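Subclass B3 metallo-beta-lactamase (Sphingobium indicum, PDB 7LUU) probably hydrolyses beta-lactam antibiotics as a subclass B3 metallo-beta-lactamase, using a two-zinc site with an unusual glutamic acid ligand. Local coordinates at residues Lys53-Pro58 / Gly92-Ala97; Ala85-Ile90 / Arg113-Ile118. All coordinates share one frame; numbering follows the deposited sequence.

Contact 1 (Lys53-Pro58 / Gly92-Ala97); sequences KEWLAP and GALPQA
L56 pushes its two methyl branches into the loop 92-97, and W55, the residue before it, meets the same loop with its six-membered ring. The two side chains converge on one atom, L94 CD1, which stands 3.8 Å from L56 CD1 and 3.8 Å from W55 CE3. L94 crosses the indole at about a right angle, its methyl coming obliquely to the ring, whereas L56 slants across L94. The fork of L56 divides the work: CD1 also touches the aliphatic part of Q96, at 3.9 Å from Q96 CG, while CD2 faces two neighbouring alanine methyls, 4.0 Å from A97 CB and 4.2 Å from A93 CB. CG of Q96 lies between its backbone N and carbonyl carbon (chi1 67°), and the chain then bends at chi2; its amide NE2 is hydrogen-bonded to M47 O. No hydrogen bond joins the two segments, so their direct contact is apolar. The contact packs the last turn of helix 49-55 and the residue that leaves it against the loop between strand 87-90 and helix 98-107; on the zinc side, helix 125-128 covers it, with D126 touching W55 and Y125 touching L94.

Contact 2 (Ala85-Ile90 / Arg113-Ile118); sequences AGLVLI and RDIKFI. With GOL (glycerol), chain N.
Strands 87-90 and 115-119, the two parallel strands of a beta-alpha-beta unit whose crossover contains helix 98-107, are joined here by three backbone hydrogen bonds, with a beta bulge interrupting the register. L87 N donates to D114 O at 2.8 Å. L87 O accepts from K116 N at 2.8 Å, and L89 N reaches F117 O at 3.0 Å. The register slips by one residue after the pairing of L87 with I115, and V88 then pairs with F117. On one face of the sheet I115 bridges two leucines: its side chain crosses that of L87 at about a right angle, I115 CG1 lying 3.9 Å from L87 CB, and its CD1 lies 4.0 Å from L89 CD2. I118 CG1 touches L89 CB on that face, where helix 131-138 covers I115, I118 and L89. V88 and F117 occupy the other face, with V88 CG2 near the ring plane at the F117 edge. G86 N donates a hydrogen bond to O3 of a glycerol, 2.9 Å away, which probably comes from the crystallisation liquor. G86 takes backbone angles (phi 123°, psi 170°) that suit glycine, and its CA lies close to K116 CG (4.0 Å). The bulge probably has a price: F117 N is buried with no partner in the model, while the neighbouring K116 N takes the L87 carbonyl.

Overall arrangement
Both contacts draw on the same run of chain: strand 87-90 ends contact 2's first segment, and the loop that starts at G92 forms the second segment of contact 1. The two segments adjoin in sequence, yet the contacts have no other touch and their centres lie 20 Å apart. Contact 1 is the one beside the metal site, the W55 side chain coming within about 4 Å of the side chains of the zinc ligands D126 and H267 and about 6 Å of a zinc ion. Contact 2 stands further back, the I118 side chain about 9 Å from that of H127 and about 12 Å from that of E122. The pair illustrates how a strand of the sheet leads into a loop beside the active site.

Contact 1 (Lys53-Pro58 / Gly92-Ala97)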
loop_
_atom_site.group_PDB
_atom_site.type_symbol
_atom_site.label_atom_id
_atom_site.label_comp_id
_atom_site.label_asym_id
_atom_site.label_seq_id
_atom_site.Cartn_x
_atom_site.Cartn_y
_atom_site.Cartn_z
ATOM N N LYS A 53 11.822 7.022 12.809
ATOM C CA LYS A 53 11.950 6.423 14.140
ATOM C C LYS A 53 10.634 5.806 14.599
ATOM O O LYS A 53 10.636 4.765 15.273
ATOM C CB LYS A 53 12.438 7.469 15.150
ATOM C CG LYS A 53 13.815 7.963 14.821
ATOM C CD LYS A 53 14.204 9.182 15.678
ATOM C CE LYS A 53 15.610 9.636 15.347
ATOM N NZ LYS A 53 15.902 10.894 16.137
ATOM N N GLU A 54 9.508 6.439 14.265
ATOM C CA GLU A 54 8.192 5.890 14.540
ATOM C C GLU A 54 7.729 4.922 13.453
ATOM O O GLU A 54 7.235 3.820 13.763
ATOM C CB GLU A 54 7.146 6.999 14.665
ATOM C CG GLU A 54 7.439 8.005 15.750
ATOM C CD GLU A 54 6.225 8.305 16.585
ATOM O OE1 GLU A 54 6.326 8.081 17.812
ATOM O OE2 GLU A 54 5.174 8.744 16.023
ATOM N N TRP A 55 7.786 5.354 12.188
ATOM C CA TRP A 55 7.275 4.523 11.103
ATOM C C TRP A 55 7.952 3.163 11.080
ATOM O O TRP A 55 7.300 2.156 10.807
ATOM C CB TRP A 55 7.534 5.173 9.736
ATOM C CG TRP A 55 6.557 6.198 9.314
ATOM C CD1 TRP A 55 5.237 6.297 9.658
ATOM C CD2 TRP A 55 6.817 7.251 8.376
ATOM N NE1 TRP A 55 4.658 7.382 8.989
ATOM C CE2 TRP A 55 5.620 7.977 8.205
ATOM C CE3 TRP A 55 7.967 7.663 7.674
ATOM C CZ2 TRP A 55 5.545 9.088 7.340
ATOM C CZ3 TRP A 55 7.895 8.793 6.837
ATOM C CH2 TRP A 55 6.683 9.469 6.675
ATOM N N LEU A 56 9.275 3.132 11.279
ATOM C CA LEU A 56 10.022 1.899 11.094
ATOM C C LEU A 56 10.337 1.224 12.436
ATOM O O LEU A 56 11.186 0.348 12.503
ATOM C CB LEU A 56 11.332 2.189 10.338
ATOM C CG LEU A 56 11.095 2.766 8.955
ATOM C CD1 LEU A 56 12.464 2.902 8.215
ATOM C CD2 LEU A 56 10.188 1.874 8.121
ATOM N N ALA A 57 9.616 1.583 13.506
ATOM C CA ALA A 57 9.862 0.863 14.752
ATOM C C ALA A 57 9.653 -0.644 14.519
ATOM O O ALA A 57 8.699 -1.055 13.845
ATOM C CB ALA A 57 8.918 1.402 15.835
ATOM N N PRO A 58 10.522 -1.485 15.032
ATOM C CA PRO A 58 10.490 -2.886 14.625
ATOM C C PRO A 58 9.376 -3.657 15.298
ATOM O O PRO A 58 9.050 -3.434 16.484
ATOM C CB PRO A 58 11.848 -3.433 15.086
ATOM C CG PRO A 58 12.249 -2.506 16.257
ATOM C CD PRO A 58 11.719 -1.148 15.852
ATOM N N GLY A 92 6.744 -1.485 0.222
ATOM C CA GLY A 92 8.189 -1.545 0.475
ATOM C C GLY A 92 8.673 -0.523 1.477
ATOM O O GLY A 92 9.891 -0.379 1.630
ATOM N N ALA A 93 7.784 0.173 2.179
ATOM C CA ALA A 93 8.173 1.189 3.159
ATOM C C ALA A 93 9.204 2.180 2.566
ATOM O O ALA A 93 9.147 2.538 1.373
ATOM C CB ALA A 93 8.637 0.528 4.483
ATOM N N LEU A 94 10.083 2.715 3.444
ATOM C CA LEU A 94 11.073 3.730 3.046
ATOM C C LEU A 94 12.303 3.079 2.406
ATOM O O LEU A 94 12.507 1.867 2.501
ATOM C CB LEU A 94 11.521 4.494 4.284
ATOM C CG LEU A 94 10.435 5.350 4.943
ATOM C CD1 LEU A 94 11.049 5.860 6.270
ATOM C CD2 LEU A 94 10.205 6.515 4.121
ATOM N N PRO A 95 13.152 3.853 1.708
ATOM C CA PRO A 95 14.319 3.210 1.077
ATOM C C PRO A 95 15.186 2.416 2.069
ATOM O O PRO A 95 15.655 1.305 1.770
ATOM C CB PRO A 95 15.082 4.405 0.471
ATOM C CG PRO A 95 13.896 5.407 0.123
ATOM C CD PRO A 95 13.030 5.304 1.356
ATOM N N GLN A 96 15.468 2.988 3.245
ATOM C CA GLN A 96 16.321 2.292 4.187
ATOM C C GLN A 96 15.626 1.100 4.832
ATOM O O GLN A 96 16.303 0.330 5.515
ATOM C CB GLN A 96 16.800 3.286 5.262
ATOM C CG GLN A 96 15.680 3.823 6.187
ATOM C CD GLN A 96 15.063 5.169 5.725
ATOM O OE1 GLN A 96 14.840 5.418 4.524
ATOM N NE2 GLN A 96 14.771 6.030 6.698
ATOM N N ALA A 97 14.314 0.899 4.569
ATOM C CA ALA A 97 13.625 -0.265 5.111
ATOM C C ALA A 97 13.859 -1.506 4.295
ATOM O O ALA A 97 13.553 -2.612 4.763
ATOM C CB ALA A 97 12.125 -0.039 5.160
#

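Contact 2 (Ala85-Ile90 / Arg113-Ile118)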
loop_
_atom_site.group_PDB
_atom_site.type_symbol
_atom_site.label_atom_id
_atom_site.label_comp_id
_atom_site.label_asym_id
_atom_site.label_seq_id
_atom_site.Cartn_x
_atom_site.Cartn_y
_atom_site.Cartn_z
ATOM N N ALA A 85 4.179 -21.132 -5.385
ATOM C CA ALA A 85 4.986 -20.981 -6.596
ATOM C C ALA A 85 5.727 -19.652 -6.576
ATOM O O ALA A 85 5.961 -19.013 -7.604
ATOM C CB ALA A 85 4.136 -21.063 -7.848
ATOM N N GLY A 86 6.173 -19.260 -5.399
ATOM C CA GLY A 86 6.869 -18.004 -5.239
ATOM C C GLY A 86 6.162 -17.138 -4.221
ATOM O O GLY A 86 5.036 -17.414 -3.797
ATOM N N LEU A 87 6.839 -16.061 -3.871
ATOM C CA LEU A 87 6.355 -15.172 -2.808
ATOM C C LEU A 87 5.918 -13.862 -3.434
ATOM O O LEU A 87 6.458 -13.426 -4.465
ATOM C CB LEU A 87 7.437 -14.912 -1.745
ATOM C CG LEU A 87 8.096 -16.217 -1.211
ATOM C CD1 LEU A 87 9.252 -15.833 -0.328
ATOM C CD2 LEU A 87 7.102 -17.048 -0.384
ATOM N N VAL A 88 4.975 -13.204 -2.768
ATOM C CA VAL A 88 4.537 -11.860 -3.193
ATOM C C VAL A 88 4.667 -10.917 -1.999
ATOM O O VAL A 88 4.164 -11.226 -0.909
ATOM C CB VAL A 88 3.051 -11.899 -3.626
ATOM C CG1 VAL A 88 2.594 -10.542 -3.977
ATOM C CG2 VAL A 88 2.877 -12.811 -4.851
ATOM N N LEU A 89 5.298 -9.769 -2.196
ATOM C CA LEU A 89 5.325 -8.709 -1.175
ATOM C C LEU A 89 4.316 -7.651 -1.552
ATOM O O LEU A 89 4.111 -7.415 -2.741
ATOM C CB LEU A 89 6.732 -8.108 -1.212
ATOM C CG LEU A 89 7.530 -7.673 -0.029
ATOM C CD1 LEU A 89 7.572 -8.578 1.189
ATOM C CD2 LEU A 89 8.976 -7.555 -0.565
ATOM N N ILE A 90 3.766 -6.955 -0.553
ATOM C CA ILE A 90 2.915 -5.798 -0.739
ATOM C C ILE A 90 3.571 -4.636 -0.024
ATOM O O ILE A 90 3.738 -4.664 1.215
ATOM C CB ILE A 90 1.489 -6.030 -0.201
ATOM C CG1 ILE A 90 0.970 -7.293 -0.903
ATOM C CG2 ILE A 90 0.667 -4.761 -0.598
ATOM C CD1 ILE A 90 -0.598 -7.528 -0.640
ATOM N N ARG A 113 14.989 -14.413 -2.556
ATOM C CA ARG A 113 15.144 -14.659 -3.987
ATOM C C ARG A 113 13.904 -15.313 -4.591
ATOM O O ARG A 113 13.774 -15.332 -5.834
ATOM C CB ARG A 113 16.369 -15.546 -4.232
ATOM C CG ARG A 113 17.681 -14.765 -4.011
ATOM C CD ARG A 113 18.931 -15.701 -4.114
ATOM N NE ARG A 113 18.897 -16.610 -2.997
ATOM C CZ ARG A 113 19.892 -17.436 -2.740
ATOM N NH1 ARG A 113 19.788 -18.227 -1.698
ATOM N NH2 ARG A 113 20.979 -17.479 -3.574
ATOM N N ASP A 114 12.981 -15.812 -3.750
ATOM C CA ASP A 114 11.744 -16.381 -4.248
ATOM C C ASP A 114 10.612 -15.371 -4.383
ATOM O O ASP A 114 9.505 -15.769 -4.725
ATOM C CB ASP A 114 11.290 -17.495 -3.306
ATOM C CG ASP A 114 12.230 -18.701 -3.338
ATOM O OD1 ASP A 114 12.895 -18.933 -4.377
ATOM O OD2 ASP A 114 12.287 -19.426 -2.301
ATOM N N ILE A 115 10.856 -14.081 -4.139
ATOM C CA ILE A 115 9.799 -13.078 -4.283
ATOM C C ILE A 115 9.678 -12.764 -5.769
ATOM O O ILE A 115 10.647 -12.322 -6.415
ATOM C CB ILE A 115 10.123 -11.802 -3.471
ATOM C CG1 ILE A 115 10.118 -12.149 -1.963
ATOM C CG2 ILE A 115 9.061 -10.694 -3.791
ATOM C CD1 ILE A 115 10.763 -11.080 -1.063
ATOM N N LYS A 116 8.507 -13.045 -6.317
ATOM C CA LYS A 116 8.257 -12.903 -7.738
ATOM C C LYS A 116 7.596 -11.569 -8.078
ATOM O O LYS A 116 7.749 -11.078 -9.194
ATOM C CB LYS A 116 7.321 -14.033 -8.199
ATOM C CG LYS A 116 8.030 -15.427 -8.072
ATOM C CD LYS A 116 9.310 -15.492 -8.943
ATOM C CE LYS A 116 10.302 -16.788 -8.882
ATOM N NZ LYS A 116 11.818 -16.491 -8.626
ATOM N N PHE A 117 6.804 -11.038 -7.167
ATOM C CA PHE A 117 6.062 -9.797 -7.427
ATOM C C PHE A 117 6.088 -8.941 -6.176
ATOM O O PHE A 117 6.009 -9.461 -5.059
ATOM C CB PHE A 117 4.584 -10.047 -7.791
ATOM C CG PHE A 117 4.412 -10.757 -9.100
ATOM C CD1 PHE A 117 4.576 -10.065 -10.295
ATOM C CD2 PHE A 117 4.094 -12.088 -9.120
ATOM C CE1 PHE A 117 4.447 -10.731 -11.503
ATOM C CE2 PHE A 117 3.971 -12.775 -10.320
ATOM C CZ PHE A 117 4.139 -12.071 -11.530
ATOM N N ILE A 118 6.120 -7.616 -6.371
ATOM C CA ILE A 118 5.944 -6.654 -5.295
ATOM C C ILE A 118 4.758 -5.792 -5.717
ATOM O O ILE A 118 4.810 -5.106 -6.762
ATOM C CB ILE A 118 7.218 -5.803 -5.081
ATOM C CG1 ILE A 118 8.431 -6.682 -4.681
ATOM C CG2 ILE A 118 6.957 -4.721 -3.981
ATOM C CD1 ILE A 118 9.774 -5.917 -4.999
HETATM C C1 GOL N . 8.787 -20.441 -2.041
HETATM O O1 GOL N . 9.214 -20.696 -3.358
HETATM C C2 GOL N . 7.991 -21.703 -1.657
HETATM O O2 GOL N . 7.548 -21.750 -0.279
HETATM C C3 GOL N . 6.890 -21.785 -2.756
HETATM O O3 GOL N . 6.268 -20.517 -2.831
#